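Local coordinates for phosphate binding protein (Planctomyces limnophilus, PDB 4JWO) that probably binds phosphate as the solute-binding component of a PstS-type system that carries the ion across the cytoplasmic membrane, at residues V78-F82 with E302-L307; V112-P118 with R284-T290; Y134-Q138 with M332-L336. One frame throughout, in Å; residues are numbered along the deposited sequence. Where two conformers were deposited one is given.

Interaction 1: V78-F82 with E302-L307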
ATOM      1  N   VAL A  78      13.381   7.388   0.671  1.00 32.38           N
ATOM      2  CA  VAL A  78      13.538   8.805   0.936  1.00 41.11           C
ATOM      3  C   VAL A  78      14.668   8.994   1.941  1.00 44.31           C
ATOM      4  O   VAL A  78      15.470   9.910   1.798  1.00 56.20           O
ATOM      5  CB  VAL A  78      12.212   9.463   1.404  1.00 36.92           C
ATOM      6  CG1 VAL A  78      12.438  10.910   1.776  1.00 51.15           C
ATOM      7  CG2 VAL A  78      11.168   9.373   0.302  1.00 38.04           C
ATOM      8  N   ALA A  79      14.768   8.101   2.921  1.00 45.87           N
ATOM      9  CA  ALA A  79      15.860   8.167   3.899  1.00 47.03           C
ATOM     10  C   ALA A  79      17.242   8.042   3.257  1.00 52.19           C
ATOM     11  O   ALA A  79      18.131   8.847   3.534  1.00 59.58           O
ATOM     12  CB  ALA A  79      15.690   7.113   4.980  1.00 52.27           C
ATOM     13  N   GLU A  80      17.417   7.032   2.408  1.00 42.14           N
ATOM     14  CA  GLU A  80      18.701   6.782   1.752  1.00 43.04           C
ATOM     15  C   GLU A  80      19.131   7.988   0.920  1.00 45.68           C
ATOM     16  O   GLU A  80      20.299   8.382   0.923  1.00 45.85           O
ATOM     17  CB  GLU A  80      18.626   5.526   0.873  1.00 42.29           C
ATOM     18  CG  GLU A  80      19.853   5.318  -0.004  1.00 51.78           C
ATOM     19  CD  GLU A  80      20.193   3.854  -0.219  1.00 51.92           C
ATOM     20  OE1 GLU A  80      21.348   3.564  -0.602  1.00 53.95           O
ATOM     21  OE2 GLU A  80      19.312   2.995  -0.005  1.00 50.71           O
ATOM     22  N   GLU A  81      18.169   8.577   0.220  1.00 39.07           N
ATOM     23  CA  GLU A  81      18.406   9.752  -0.610  1.00 40.55           C
ATOM     24  C   GLU A  81      18.667  10.967   0.267  1.00 48.69           C
ATOM     25  O   GLU A  81      19.614  11.722   0.042  1.00 54.82           O
ATOM     26  CB  GLU A  81      17.187  10.008  -1.502  1.00 48.76           C
ATOM     27  CG  GLU A  81      17.390   9.679  -2.972  1.00 54.77           C
ATOM     28  CD  GLU A  81      18.016  10.828  -3.735  1.00 63.02           C
ATOM     29  OE1 GLU A  81      18.949  10.584  -4.530  1.00 68.38           O
ATOM     30  OE2 GLU A  81      17.566  11.977  -3.544  1.00 66.06           O
ATOM     31  N   PHE A  82      17.816  11.141   1.273  1.00 53.71           N
ATOM     32  CA  PHE A  82      17.907  12.263   2.203  1.00 55.24           C
ATOM     33  C   PHE A  82      19.218  12.245   2.985  1.00 56.36           C
ATOM     34  O   PHE A  82      19.857  13.284   3.150  1.00 67.62           O
ATOM     35  CB  PHE A  82      16.717  12.236   3.166  1.00 52.72           C
ATOM     36  CG  PHE A  82      16.544  13.487   3.968  1.00 53.76           C
ATOM     37  CD1 PHE A  82      15.884  14.581   3.435  1.00 53.11           C
ATOM     38  CD2 PHE A  82      17.011  13.558   5.271  1.00 60.10           C
ATOM     39  CE1 PHE A  82      15.713  15.737   4.181  1.00 60.98           C
ATOM     40  CE2 PHE A  82      16.845  14.711   6.023  1.00 64.99           C
ATOM     41  CZ  PHE A  82      16.194  15.801   5.478  1.00 62.86           C
ATOM     42  N   GLU A 302      12.607  19.533   7.176  1.00 57.44           N
ATOM     43  CA  GLU A 302      13.293  19.288   5.913  1.00 61.11           C
ATOM     44  C   GLU A 302      12.968  17.914   5.330  1.00 53.44           C
ATOM     45  O   GLU A 302      12.913  17.745   4.111  1.00 52.98           O
ATOM     46  CB  GLU A 302      14.806  19.444   6.079  1.00 66.11           C
ATOM     47  CG  GLU A 302      15.539  19.634   4.774  1.00 67.69           C
ATOM     48  CD  GLU A 302      14.947  20.757   3.944  1.00 66.51           C
ATOM     49  OE1 GLU A 302      14.576  21.800   4.523  1.00 70.29           O
ATOM     50  OE2 GLU A 302      14.845  20.594   2.711  1.00 69.91           O
ATOM     51  N   PHE A 303      12.751  16.933   6.198  1.00 51.71           N
ATOM     52  CA  PHE A 303      12.423  15.592   5.737  1.00 45.22           C
ATOM     53  C   PHE A 303      11.053  15.546   5.067  1.00 46.10           C
ATOM     54  O   PHE A 303      10.875  14.887   4.042  1.00 44.30           O
ATOM     55  CB  PHE A 303      12.476  14.582   6.884  1.00 47.05           C
ATOM     56  CG  PHE A 303      12.092  13.189   6.475  1.00 43.22           C
ATOM     57  CD1 PHE A 303      12.916  12.445   5.646  1.00 52.45           C
ATOM     58  CD2 PHE A 303      10.906  12.620   6.916  1.00 46.25           C
ATOM     59  CE1 PHE A 303      12.564  11.158   5.261  1.00 48.56           C
ATOM     60  CE2 PHE A 303      10.548  11.333   6.535  1.00 44.66           C
ATOM     61  CZ  PHE A 303      11.383  10.601   5.708  1.00 47.04           C
ATOM     62  N   ILE A 304      10.081  16.236   5.656  1.00 40.85           N
ATOM     63  CA  ILE A 304       8.738  16.269   5.088  1.00 40.49           C
ATOM     64  C   ILE A 304       8.728  17.034   3.766  1.00 32.67           C
ATOM     65  O   ILE A 304       8.082  16.617   2.807  1.00 36.36           O
ATOM     66  CB  ILE A 304       7.707  16.879   6.063  1.00 33.59           C
ATOM     67  CG1 ILE A 304       7.608  16.031   7.332  1.00 37.63           C
ATOM     68  CG2 ILE A 304       6.342  16.980   5.398  1.00 35.22           C
ATOM     69  CD1 ILE A 304       7.103  14.624   7.090  1.00 33.75           C
ATOM     70  N   LYS A 305       9.462  18.143   3.719  1.00 37.56           N
ATOM     71  CA  LYS A 305       9.555  18.959   2.509  1.00 34.54           C
ATOM     72  C   LYS A 305      10.070  18.176   1.299  1.00 39.42           C
ATOM     73  O   LYS A 305       9.472  18.214   0.219  1.00 40.64           O
ATOM     74  CB  LYS A 305      10.433  20.185   2.764  1.00 42.11           C
ATOM     75  CG  LYS A 305      10.662  21.049   1.539  1.00 43.99           C
ATOM     76  CD  LYS A 305      11.607  22.202   1.858  1.00 51.43           C
ATOM     77  CE  LYS A 305      12.031  22.937   0.597  1.00 54.04           C
ATOM     78  NZ  LYS A 305      13.046  23.995   0.873  1.00 60.34           N
ATOM     79  N   PHE A 306      11.170  17.457   1.485  1.00 40.60           N
ATOM     80  CA  PHE A 306      11.736  16.623   0.425  1.00 40.90           C
ATOM     81  C   PHE A 306      10.738  15.558  -0.026  1.00 37.63           C
ATOM     82  O   PHE A 306      10.603  15.268  -1.216  1.00 36.68           O
ATOM     83  CB  PHE A 306      13.031  15.968   0.910  1.00 43.59           C
ATOM     84  CG  PHE A 306      13.690  15.090  -0.116  1.00 44.65           C
ATOM     85  CD1 PHE A 306      14.388  15.646  -1.174  1.00 47.25           C
ATOM     86  CD2 PHE A 306      13.613  13.712  -0.020  1.00 46.68           C
ATOM     87  CE1 PHE A 306      14.999  14.843  -2.123  1.00 47.11           C
ATOM     88  CE2 PHE A 306      14.223  12.902  -0.967  1.00 47.10           C
ATOM     89  CZ  PHE A 306      14.917  13.472  -2.018  1.00 39.55           C
ATOM     90  N   LEU A 307      10.035  14.989   0.944  1.00 38.48           N
ATOM     91  CA  LEU A 307       9.044  13.952   0.698  1.00 36.47           C
ATOM     92  C   LEU A 307       7.919  14.434  -0.226  1.00 36.31           C
ATOM     93  O   LEU A 307       7.450  13.694  -1.093  1.00 32.11           O
ATOM     94  CB  LEU A 307       8.486  13.479   2.045  1.00 39.84           C
ATOM     95  CG  LEU A 307       7.460  12.357   2.122  1.00 41.24           C
ATOM     96  CD1 LEU A 307       7.963  11.147   1.374  1.00 34.60           C
ATOM     97  CD2 LEU A 307       7.183  12.012   3.584  1.00 44.41           C
TER
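Helices 72-85 and 298-308 lie on one face of the central sheet of a lobe of this periplasmic-binding-protein fold. Their segments 78-82 and 302-307 cross at 110° with axes 10.8 Å apart, a wide gap that three phenylalanines help to fill. F82, F303 and F306 all have chi1 in the t well, which extends each ring from its helix into the interface. The F82 ring reaches over the backbone of the other helix, CE1 lying 3.4 Å from E302 O and 3.6 Å from F303 CA. Against its face stands the edge of F303, a T-shaped pair with centroids 5.6 Å apart and planes at 89°. V78, also t, directs CG1 between two aromatic rings and is 3.5 Å from both F303 CE1 and F306 CD2, while its CG2 meets L307 CD1 at 3.8 Å; a compact branched side chain suits this place, because its two methyls can meet different neighbours. L307 starts out sideways, but its t,p rotamer brings the end of the side chain back to V78. At the margin E81 OE2 comes within 3.4 Å of F306 CZ at the ring edge, where aromatic hydrogens carry partial positive charge. L315 of helix 310-318 touches V78 and F306 as well. No hydrogen bond joins the segments, so the contact depends on shape complementarity, burial of apolar surface and ring electrostatics.

Interaction 2: V112-P118 with R284-T290. With SO4 (sulfate ion), chain B.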
ATOM      1  N   VAL A 112       8.097  10.263  13.350  1.00 34.63           N
ATOM      2  CA  VAL A 112       7.313  10.172  12.122  1.00 32.33           C
ATOM      3  C   VAL A 112       6.741   8.771  12.001  1.00 32.15           C
ATOM      4  O   VAL A 112       7.442   7.798  12.256  1.00 30.89           O
ATOM      5  CB  VAL A 112       8.205  10.433  10.884  1.00 32.04           C
ATOM      6  CG1 VAL A 112       7.456  10.130   9.598  1.00 29.71           C
ATOM      7  CG2 VAL A 112       8.706  11.866  10.878  1.00 33.83           C
ATOM      8  N   THR A 113       5.474   8.651  11.619  1.00 29.10           N
ATOM      9  CA  THR A 113       4.915   7.322  11.421  1.00 27.62           C
ATOM     10  C   THR A 113       4.172   7.194  10.087  1.00 25.56           C
ATOM     11  O   THR A 113       3.447   8.104   9.671  1.00 26.70           O
ATOM     12  CB  THR A 113       4.058   6.875  12.633  1.00 32.63           C
ATOM     13  OG1 THR A 113       3.822   5.463  12.561  1.00 29.81           O
ATOM     14  CG2 THR A 113       2.737   7.630  12.690  1.00 30.78           C
ATOM     15  N   GLY A 114       4.394   6.070   9.415  1.00 24.34           N
ATOM     16  CA  GLY A 114       3.780   5.790   8.122  1.00 23.17           C
ATOM     17  C   GLY A 114       2.522   4.970   8.330  1.00 21.68           C
ATOM     18  O   GLY A 114       2.522   4.029   9.122  1.00 23.03           O
ATOM     19  N   ALA A 115       1.445   5.326   7.636  1.00 20.72           N
ATOM     20  CA  ALA A 115       0.162   4.672   7.856  1.00 20.30           C
ATOM     21  C   ALA A 115      -0.458   4.257   6.539  1.00 22.90           C
ATOM     22  O   ALA A 115      -0.442   5.023   5.575  1.00 21.76           O
ATOM     23  CB  ALA A 115      -0.776   5.601   8.597  1.00 22.17           C
ATOM     24  N   SER A 116      -1.007   3.046   6.501  1.00 21.81           N
ATOM     25  CA  SER A 116      -1.676   2.593   5.286  0.52 21.22           C
ATOM     26  C   SER A 116      -3.163   2.916   5.351  1.00 21.60           C
ATOM     27  O   SER A 116      -3.927   2.541   4.473  1.00 19.96           O
ATOM     28  CB  SER A 116      -1.471   1.100   5.077  0.52 22.67           C
ATOM     29  OG  SER A 116      -2.103   0.368   6.103  0.52 20.66           O
ATOM     30  N   ARG A 117      -3.559   3.632   6.392  1.00 22.67           N
ATOM     31  CA  ARG A 117      -4.929   4.103   6.540  1.00 23.38           C
ATOM     32  C   ARG A 117      -4.852   5.366   7.363  1.00 26.20           C
ATOM     33  O   ARG A 117      -3.869   5.573   8.073  1.00 26.45           O
ATOM     34  CB  ARG A 117      -5.770   3.069   7.288  1.00 26.23           C
ATOM     35  CG  ARG A 117      -5.154   2.643   8.607  1.00 30.31           C
ATOM     36  CD  ARG A 117      -6.192   2.224   9.626  1.00 35.30           C
ATOM     37  NE  ARG A 117      -5.558   1.696  10.836  1.00 36.74           N
ATOM     38  CZ  ARG A 117      -5.051   2.452  11.804  1.00 33.71           C
ATOM     39  NH1 ARG A 117      -5.112   3.774  11.707  1.00 29.95           N
ATOM     40  NH2 ARG A 117      -4.483   1.888  12.867  1.00 33.34           N
ATOM     41  N   PRO A 118      -5.886   6.210   7.293  1.00 24.09           N
ATOM     42  CA  PRO A 118      -5.880   7.394   8.154  1.00 23.31           C
ATOM     43  C   PRO A 118      -5.896   7.004   9.630  1.00 25.70           C
ATOM     44  O   PRO A 118      -6.397   5.934   9.990  1.00 25.47           O
ATOM     45  CB  PRO A 118      -7.189   8.092   7.789  1.00 26.66           C
ATOM     46  CG  PRO A 118      -7.516   7.605   6.420  1.00 26.25           C
ATOM     47  CD  PRO A 118      -7.058   6.182   6.401  1.00 23.03           C
ATOM     48  N   ARG A 284      -5.496   2.504  -2.369  1.00 14.80           N
ATOM     49  CA  ARG A 284      -5.719   3.362  -1.214  1.00 15.68           C
ATOM     50  C   ARG A 284      -4.563   4.335  -1.060  1.00 15.01           C
ATOM     51  O   ARG A 284      -3.438   4.042  -1.474  1.00 17.79           O
ATOM     52  CB  ARG A 284      -5.852   2.519   0.056  1.00 16.16           C
ATOM     53  CG  ARG A 284      -4.577   1.796   0.466  1.00 16.09           C
ATOM     54  CD  ARG A 284      -4.868   0.898   1.634  1.00 19.26           C
ATOM     55  NE  ARG A 284      -3.731   0.061   1.992  1.00 18.05           N
ATOM     56  CZ  ARG A 284      -3.740  -0.798   3.009  1.00 20.23           C
ATOM     57  NH1 ARG A 284      -4.827  -0.938   3.755  1.00 23.46           N
ATOM     58  NH2 ARG A 284      -2.669  -1.525   3.267  1.00 21.49           N
ATOM     59  N   PRO A 285      -4.829   5.491  -0.434  1.00 15.61           N
ATOM     60  CA  PRO A 285      -3.775   6.480  -0.213  1.00 15.86           C
ATOM     61  C   PRO A 285      -2.854   6.052   0.921  1.00 20.32           C
ATOM     62  O   PRO A 285      -3.281   5.343   1.835  1.00 21.24           O
ATOM     63  CB  PRO A 285      -4.554   7.742   0.163  1.00 19.03           C
ATOM     64  CG  PRO A 285      -5.849   7.225   0.759  1.00 18.94           C
ATOM     65  CD  PRO A 285      -6.157   5.967  -0.007  1.00 16.31           C
ATOM     66  N   LEU A 286      -1.595   6.473   0.848  1.00 17.31           N
ATOM     67  CA  LEU A 286      -0.628   6.217   1.913  1.00 17.07           C
ATOM     68  C   LEU A 286      -0.263   7.520   2.598  1.00 19.13           C
ATOM     69  O   LEU A 286      -0.180   8.564   1.946  1.00 20.04           O
ATOM     70  CB  LEU A 286       0.623   5.574   1.335  1.00 16.59           C
ATOM     71  CG  LEU A 286       0.432   4.226   0.641  1.00 16.26           C
ATOM     72  CD1 LEU A 286       1.790   3.652   0.261  1.00 19.32           C
ATOM     73  CD2 LEU A 286      -0.324   3.271   1.561  1.00 20.63           C
ATOM     74  N   PHE A 287      -0.031   7.456   3.911  1.00 18.63           N
ATOM     75  CA  PHE A 287       0.196   8.652   4.712  1.00 21.39           C
ATOM     76  C   PHE A 287       1.484   8.630   5.525  1.00 21.02           C
ATOM     77  O   PHE A 287       1.976   7.575   5.931  1.00 20.92           O
ATOM     78  CB  PHE A 287      -0.975   8.890   5.676  1.00 20.50           C
ATOM     79  CG  PHE A 287      -2.312   8.939   4.997  1.00 19.79           C
ATOM     80  CD1 PHE A 287      -2.809  10.135   4.515  1.00 23.01           C
ATOM     81  CD2 PHE A 287      -3.058   7.783   4.824  1.00 21.57           C
ATOM     82  CE1 PHE A 287      -4.044  10.181   3.884  1.00 23.01           C
ATOM     83  CE2 PHE A 287      -4.290   7.824   4.189  1.00 21.38           C
ATOM     84  CZ  PHE A 287      -4.777   9.023   3.716  1.00 20.10           C
ATOM     85  N   ILE A 288       1.997   9.825   5.771  1.00 21.03           N
ATOM     86  CA  ILE A 288       3.066  10.044   6.733  1.00 22.65           C
ATOM     87  C   ILE A 288       2.545  11.040   7.760  1.00 25.96           C
ATOM     88  O   ILE A 288       1.981  12.074   7.396  1.00 24.86           O
ATOM     89  CB  ILE A 288       4.322  10.608   6.041  1.00 23.20           C
ATOM     90  CG1 ILE A 288       5.081   9.486   5.327  1.00 23.28           C
ATOM     91  CG2 ILE A 288       5.228  11.321   7.046  1.00 24.87           C
ATOM     92  CD1 ILE A 288       5.935   8.620   6.254  1.00 29.05           C
ATOM     93  N   TYR A 289       2.711  10.718   9.043  1.00 23.88           N
ATOM     94  CA  TYR A 289       2.282  11.587  10.137  1.00 26.49           C
ATOM     95  C   TYR A 289       3.477  12.061  10.932  1.00 28.23           C
ATOM     96  O   TYR A 289       4.418  11.304  11.164  1.00 31.35           O
ATOM     97  CB  TYR A 289       1.362  10.832  11.101  1.00 29.00           C
ATOM     98  CG  TYR A 289      -0.031  10.582  10.585  1.00 27.13           C
ATOM     99  CD1 TYR A 289      -0.304   9.504   9.755  1.00 25.36           C
ATOM    100  CD2 TYR A 289      -1.078  11.416  10.940  1.00 27.92           C
ATOM    101  CE1 TYR A 289      -1.582   9.273   9.284  1.00 25.41           C
ATOM    102  CE2 TYR A 289      -2.354  11.189  10.479  1.00 24.30           C
ATOM    103  CZ  TYR A 289      -2.602  10.121   9.654  1.00 23.89           C
ATOM    104  OH  TYR A 289      -3.885   9.911   9.195  1.00 28.23           O
ATOM    105  N   THR A 290       3.437  13.316  11.362  1.00 28.32           N
ATOM    106  CA  THR A 290       4.351  13.784  12.387  1.00 27.79           C
ATOM    107  C   THR A 290       3.564  14.779  13.230  1.00 29.43           C
ATOM    108  O   THR A 290       2.339  14.787  13.171  1.00 30.09           O
ATOM    109  CB  THR A 290       5.637  14.388  11.785  1.00 29.79           C
ATOM    110  OG1 THR A 290       6.574  14.667  12.834  1.00 29.23           O
ATOM    111  CG2 THR A 290       5.335  15.659  11.023  1.00 29.74           C
TER
HETATM  112  S   SO4 B 401       0.012  -2.206   7.929  1.00 45.02           S
HETATM  113  O1  SO4 B 401      -0.412  -3.269   7.025  1.00 41.94           O
HETATM  114  O2  SO4 B 401      -0.323  -0.896   7.389  1.00 49.46           O
HETATM  115  O3  SO4 B 401      -0.686  -2.378   9.191  1.00 33.74           O
HETATM  116  O4  SO4 B 401       1.467  -2.294   8.103  1.00 41.77           O
HETATM  117  O   HOH W   1      -5.558   4.450   3.091  1.00 21.93           O
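An antiparallel strand pair at the core of a lobe leads here into an anion site, where the loop after strand 112-115 meets a sulfate probably derived from the crystallisation liquor. T113 and A115 form hydrogen-bonded pairs with Y289 and F287: T113 N to Y289 O and A115 N to F287 O are both 2.9 Å, Y289 N to T113 O is 2.8 Å, and F287 N to A115 O is 3.0 Å. Between them, G114 and I288 make a non-hydrogen-bonded pair with CA atoms only 4.5 Å apart. On the face of T113 and A115, small A115 accommodates the large rings, its CB 3.8 Å from Y289 CE1; P118 CD packs 3.9 Å from F287 CE2. Past the last bridge, a water joins S116 O to P285 O. The S116 hydroxyl donates to sulfate O2 at 2.5 Å, and T98, S68 and S69 also bind the ion. Sulfate resembles phosphate in shape, so neutral hydroxyl and amide donors here are consistent with a phosphate-binding site.

Interaction 3: Y134-Q138 with M332-L336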
ATOM      1  N   TYR A 134      -1.033  16.179  15.764  1.00 35.19           N
ATOM      2  CA  TYR A 134      -0.568  15.452  14.589  1.00 30.86           C
ATOM      3  C   TYR A 134      -0.813  16.226  13.289  1.00 33.64           C
ATOM      4  O   TYR A 134      -1.770  16.991  13.180  1.00 35.58           O
ATOM      5  CB  TYR A 134      -1.235  14.072  14.521  1.00 31.33           C
ATOM      6  CG  TYR A 134      -2.693  14.077  14.092  1.00 37.92           C
ATOM      7  CD1 TYR A 134      -3.042  14.077  12.748  1.00 39.62           C
ATOM      8  CD2 TYR A 134      -3.713  14.049  15.029  1.00 47.71           C
ATOM      9  CE1 TYR A 134      -4.360  14.075  12.350  1.00 49.65           C
ATOM     10  CE2 TYR A 134      -5.043  14.040  14.635  1.00 49.70           C
ATOM     11  CZ  TYR A 134      -5.357  14.053  13.295  1.00 54.50           C
ATOM     12  OH  TYR A 134      -6.673  14.048  12.891  1.00 61.39           O
ATOM     13  N   VAL A 135       0.049  16.009  12.301  1.00 29.91           N
ATOM     14  CA  VAL A 135      -0.171  16.539  10.959  1.00 31.36           C
ATOM     15  C   VAL A 135      -0.127  15.381   9.971  1.00 26.10           C
ATOM     16  O   VAL A 135       0.793  14.564  10.002  1.00 25.07           O
ATOM     17  CB  VAL A 135       0.884  17.593  10.568  1.00 27.44           C
ATOM     18  CG1 VAL A 135       0.481  18.277   9.273  1.00 33.80           C
ATOM     19  CG2 VAL A 135       1.048  18.622  11.679  1.00 32.93           C
ATOM     20  N   GLU A 136      -1.127  15.313   9.097  1.00 24.94           N
ATOM     21  CA  GLU A 136      -1.266  14.206   8.161  1.00 22.26           C
ATOM     22  C   GLU A 136      -0.802  14.607   6.767  1.00 24.32           C
ATOM     23  O   GLU A 136      -1.198  15.648   6.244  1.00 24.27           O
ATOM     24  CB  GLU A 136      -2.733  13.774   8.113  1.00 22.81           C
ATOM     25  CG  GLU A 136      -3.105  12.843   6.994  1.00 23.56           C
ATOM     26  CD  GLU A 136      -4.577  12.496   7.051  1.00 34.69           C
ATOM     27  OE1 GLU A 136      -5.005  11.932   8.082  1.00 34.06           O
ATOM     28  OE2 GLU A 136      -5.313  12.814   6.088  1.00 30.26           O
ATOM     29  N   PHE A 137       0.052  13.788   6.173  1.00 24.84           N
ATOM     30  CA  PHE A 137       0.503  14.022   4.806  1.00 23.59           C
ATOM     31  C   PHE A 137       0.216  12.826   3.915  1.00 21.82           C
ATOM     32  O   PHE A 137       0.724  11.740   4.165  1.00 23.84           O
ATOM     33  CB  PHE A 137       2.001  14.323   4.809  1.00 27.21           C
ATOM     34  CG  PHE A 137       2.354  15.586   5.526  1.00 25.62           C
ATOM     35  CD1 PHE A 137       2.106  16.816   4.937  1.00 25.43           C
ATOM     36  CD2 PHE A 137       2.922  15.556   6.795  1.00 25.23           C
ATOM     37  CE1 PHE A 137       2.419  17.997   5.590  1.00 26.76           C
ATOM     38  CE2 PHE A 137       3.238  16.732   7.456  1.00 26.01           C
ATOM     39  CZ  PHE A 137       2.989  17.960   6.847  1.00 25.93           C
ATOM     40  N   GLN A 138      -0.598  13.019   2.875  1.00 20.02           N
ATOM     41  CA  GLN A 138      -0.803  11.974   1.882  1.00 21.82           C
ATOM     42  C   GLN A 138       0.387  11.979   0.925  1.00 24.59           C
ATOM     43  O   GLN A 138       0.703  13.006   0.323  1.00 23.55           O
ATOM     44  CB  GLN A 138      -2.097  12.211   1.105  1.00 20.65           C
ATOM     45  CG  GLN A 138      -2.436  11.086   0.147  1.00 18.76           C
ATOM     46  CD  GLN A 138      -3.741  11.309  -0.584  1.00 19.35           C
ATOM     47  OE1 GLN A 138      -4.649  11.985  -0.082  1.00 27.32           O
ATOM     48  NE2 GLN A 138      -3.842  10.757  -1.765  1.00 19.84           N
HETATM   49  N   MSE A 332      -0.976  19.259   0.489  1.00 24.03           N
HETATM   50  CA  MSE A 332       0.036  18.822   1.449  1.00 21.57           C
HETATM   51  C   MSE A 332       1.152  19.849   1.660  1.00 21.87           C
HETATM   52  O   MSE A 332       1.619  20.029   2.780  1.00 25.35           O
HETATM   53  CB  MSE A 332       0.625  17.461   1.054  1.00 19.93           C
HETATM   54  CG  MSE A 332      -0.418  16.359   0.910  1.00 21.79           C
HETATM   55 SE   MSE A 332      -1.614  16.275   2.443  0.73 23.87          SE
HETATM   56  CE  MSE A 332      -3.289  16.034   1.480  1.00 22.16           C
ATOM     57  N   GLN A 333       1.587  20.511   0.592  1.00 23.10           N
ATOM     58  CA  GLN A 333       2.597  21.559   0.710  1.00 23.13           C
ATOM     59  C   GLN A 333       2.069  22.738   1.506  1.00 24.17           C
ATOM     60  O   GLN A 333       2.770  23.330   2.322  1.00 25.22           O
ATOM     61  CB  GLN A 333       3.055  22.037  -0.671  1.00 27.41           C
ATOM     62  CG  GLN A 333       3.836  21.014  -1.463  1.00 30.31           C
ATOM     63  CD  GLN A 333       4.212  21.508  -2.851  1.00 38.20           C
ATOM     64  OE1 GLN A 333       3.613  22.453  -3.371  1.00 42.26           O
ATOM     65  NE2 GLN A 333       5.211  20.868  -3.459  1.00 43.90           N
ATOM     66  N   GLN A 334       0.818  23.086   1.256  1.00 24.72           N
ATOM     67  CA  GLN A 334       0.220  24.199   1.948  1.00 26.99           C
ATOM     68  C   GLN A 334       0.037  23.837   3.421  1.00 25.91           C
ATOM     69  O   GLN A 334       0.229  24.663   4.307  1.00 31.39           O
ATOM     70  CB  GLN A 334      -1.088  24.584   1.245  1.00 30.96           C
ATOM     71  CG  GLN A 334      -0.840  25.219  -0.134  1.00 31.55           C
ATOM     72  CD  GLN A 334      -2.069  25.262  -1.030  1.00 33.53           C
ATOM     73  OE1 GLN A 334      -2.972  24.432  -0.909  1.00 32.56           O
ATOM     74  NE2 GLN A 334      -2.098  26.223  -1.947  1.00 35.45           N
ATOM     75  N   ARG A 335      -0.287  22.576   3.669  1.00 27.79           N
ATOM     76  CA  ARG A 335      -0.448  22.049   5.021  1.00 25.41           C
ATOM     77  C   ARG A 335       0.869  22.085   5.809  1.00 29.56           C
ATOM     78  O   ARG A 335       0.897  22.434   6.988  1.00 30.15           O
ATOM     79  CB  ARG A 335      -0.998  20.617   4.936  1.00 32.85           C
ATOM     80  CG  ARG A 335      -1.461  20.005   6.240  1.00 29.57           C
ATOM     81  CD  ARG A 335      -2.115  18.648   6.018  1.00 26.10           C
ATOM     82  NE  ARG A 335      -3.421  18.725   5.370  1.00 29.49           N
ATOM     83  CZ  ARG A 335      -4.117  17.668   4.967  1.00 25.90           C
ATOM     84  NH1 ARG A 335      -3.629  16.437   5.124  1.00 25.36           N
ATOM     85  NH2 ARG A 335      -5.293  17.837   4.377  1.00 38.09           N
ATOM     86  N   LEU A 336       1.965  21.730   5.151  1.00 29.12           N
ATOM     87  CA  LEU A 336       3.280  21.809   5.774  1.00 28.36           C
ATOM     88  C   LEU A 336       3.613  23.256   6.132  1.00 29.83           C
ATOM     89  O   LEU A 336       4.104  23.542   7.225  1.00 28.66           O
ATOM     90  CB  LEU A 336       4.342  21.221   4.838  1.00 28.39           C
ATOM     91  CG  LEU A 336       5.791  21.359   5.306  1.00 27.94           C
ATOM     92  CD1 LEU A 336       5.980  20.666   6.646  1.00 29.12           C
ATOM     93  CD2 LEU A 336       6.731  20.777   4.261  1.00 27.48           C
TER
HETATM   94  O   HOH W   2      -4.127  13.751   3.767  1.00 28.67           O
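One direct hydrogen bond links segments 134-138 and 332-336: R335 NH1 donates to the backbone carbonyl E136 O at 2.8 Å. Arginine suits this place because its long side chain spans segments whose axes are 8.8 Å apart. The same NH1 also reaches E136 OE2 through a water, 3.1 Å from NH1 and 2.8 Å from OE2; the two charged atoms are themselves 4.1 Å apart, beyond a salt bridge. In this alpha/beta lobe of the periplasmic-binding-protein fold, the C-terminal helix packs on the sheet, segment 332-336 running nearly antiparallel to 134-138, at 157°. Apolar contacts centre on F137, whose flat ring slides in beside the helix: CE1 is 3.8 Å from L336 CB, and CD1 is 4.2 Å from M332 CB. The ring edge also approaches M332 O, with CE1 3.6 Å away. Selenomethionine M332, flexible and polarisable, lays its SE along the strand backbone, 3.4 Å from Q138 N and 3.9 Å from E136 O. V135 CG1 touches the aliphatic part of R335 at CG, 4.0 Å away.

How the interactions relate
All three contacts belong to one lobe and meet around strand 283-291 and helix 298-308. Interaction 2 lies nearest the centre of the chain, about 10 Å from it between centres, and like interaction 1 is buried; it is held by backbone hydrogen bonds within the sheet. Interaction 1 packs helix on helix and interaction 3 helix on strand, each centred about 19 Å out. Interaction 1 has no hydrogen bond between its segments, whereas interaction 3 is partly exposed and mixes apolar packing with an arginine and water. Helix 298-308 joins them: L307 and I304 pack on I288 of interaction 2, and I304 also touches F137 and L336 of interaction 3. Interactions 2 and 3 share the sheet as well, through neighbouring strands 283-291 and 134-148.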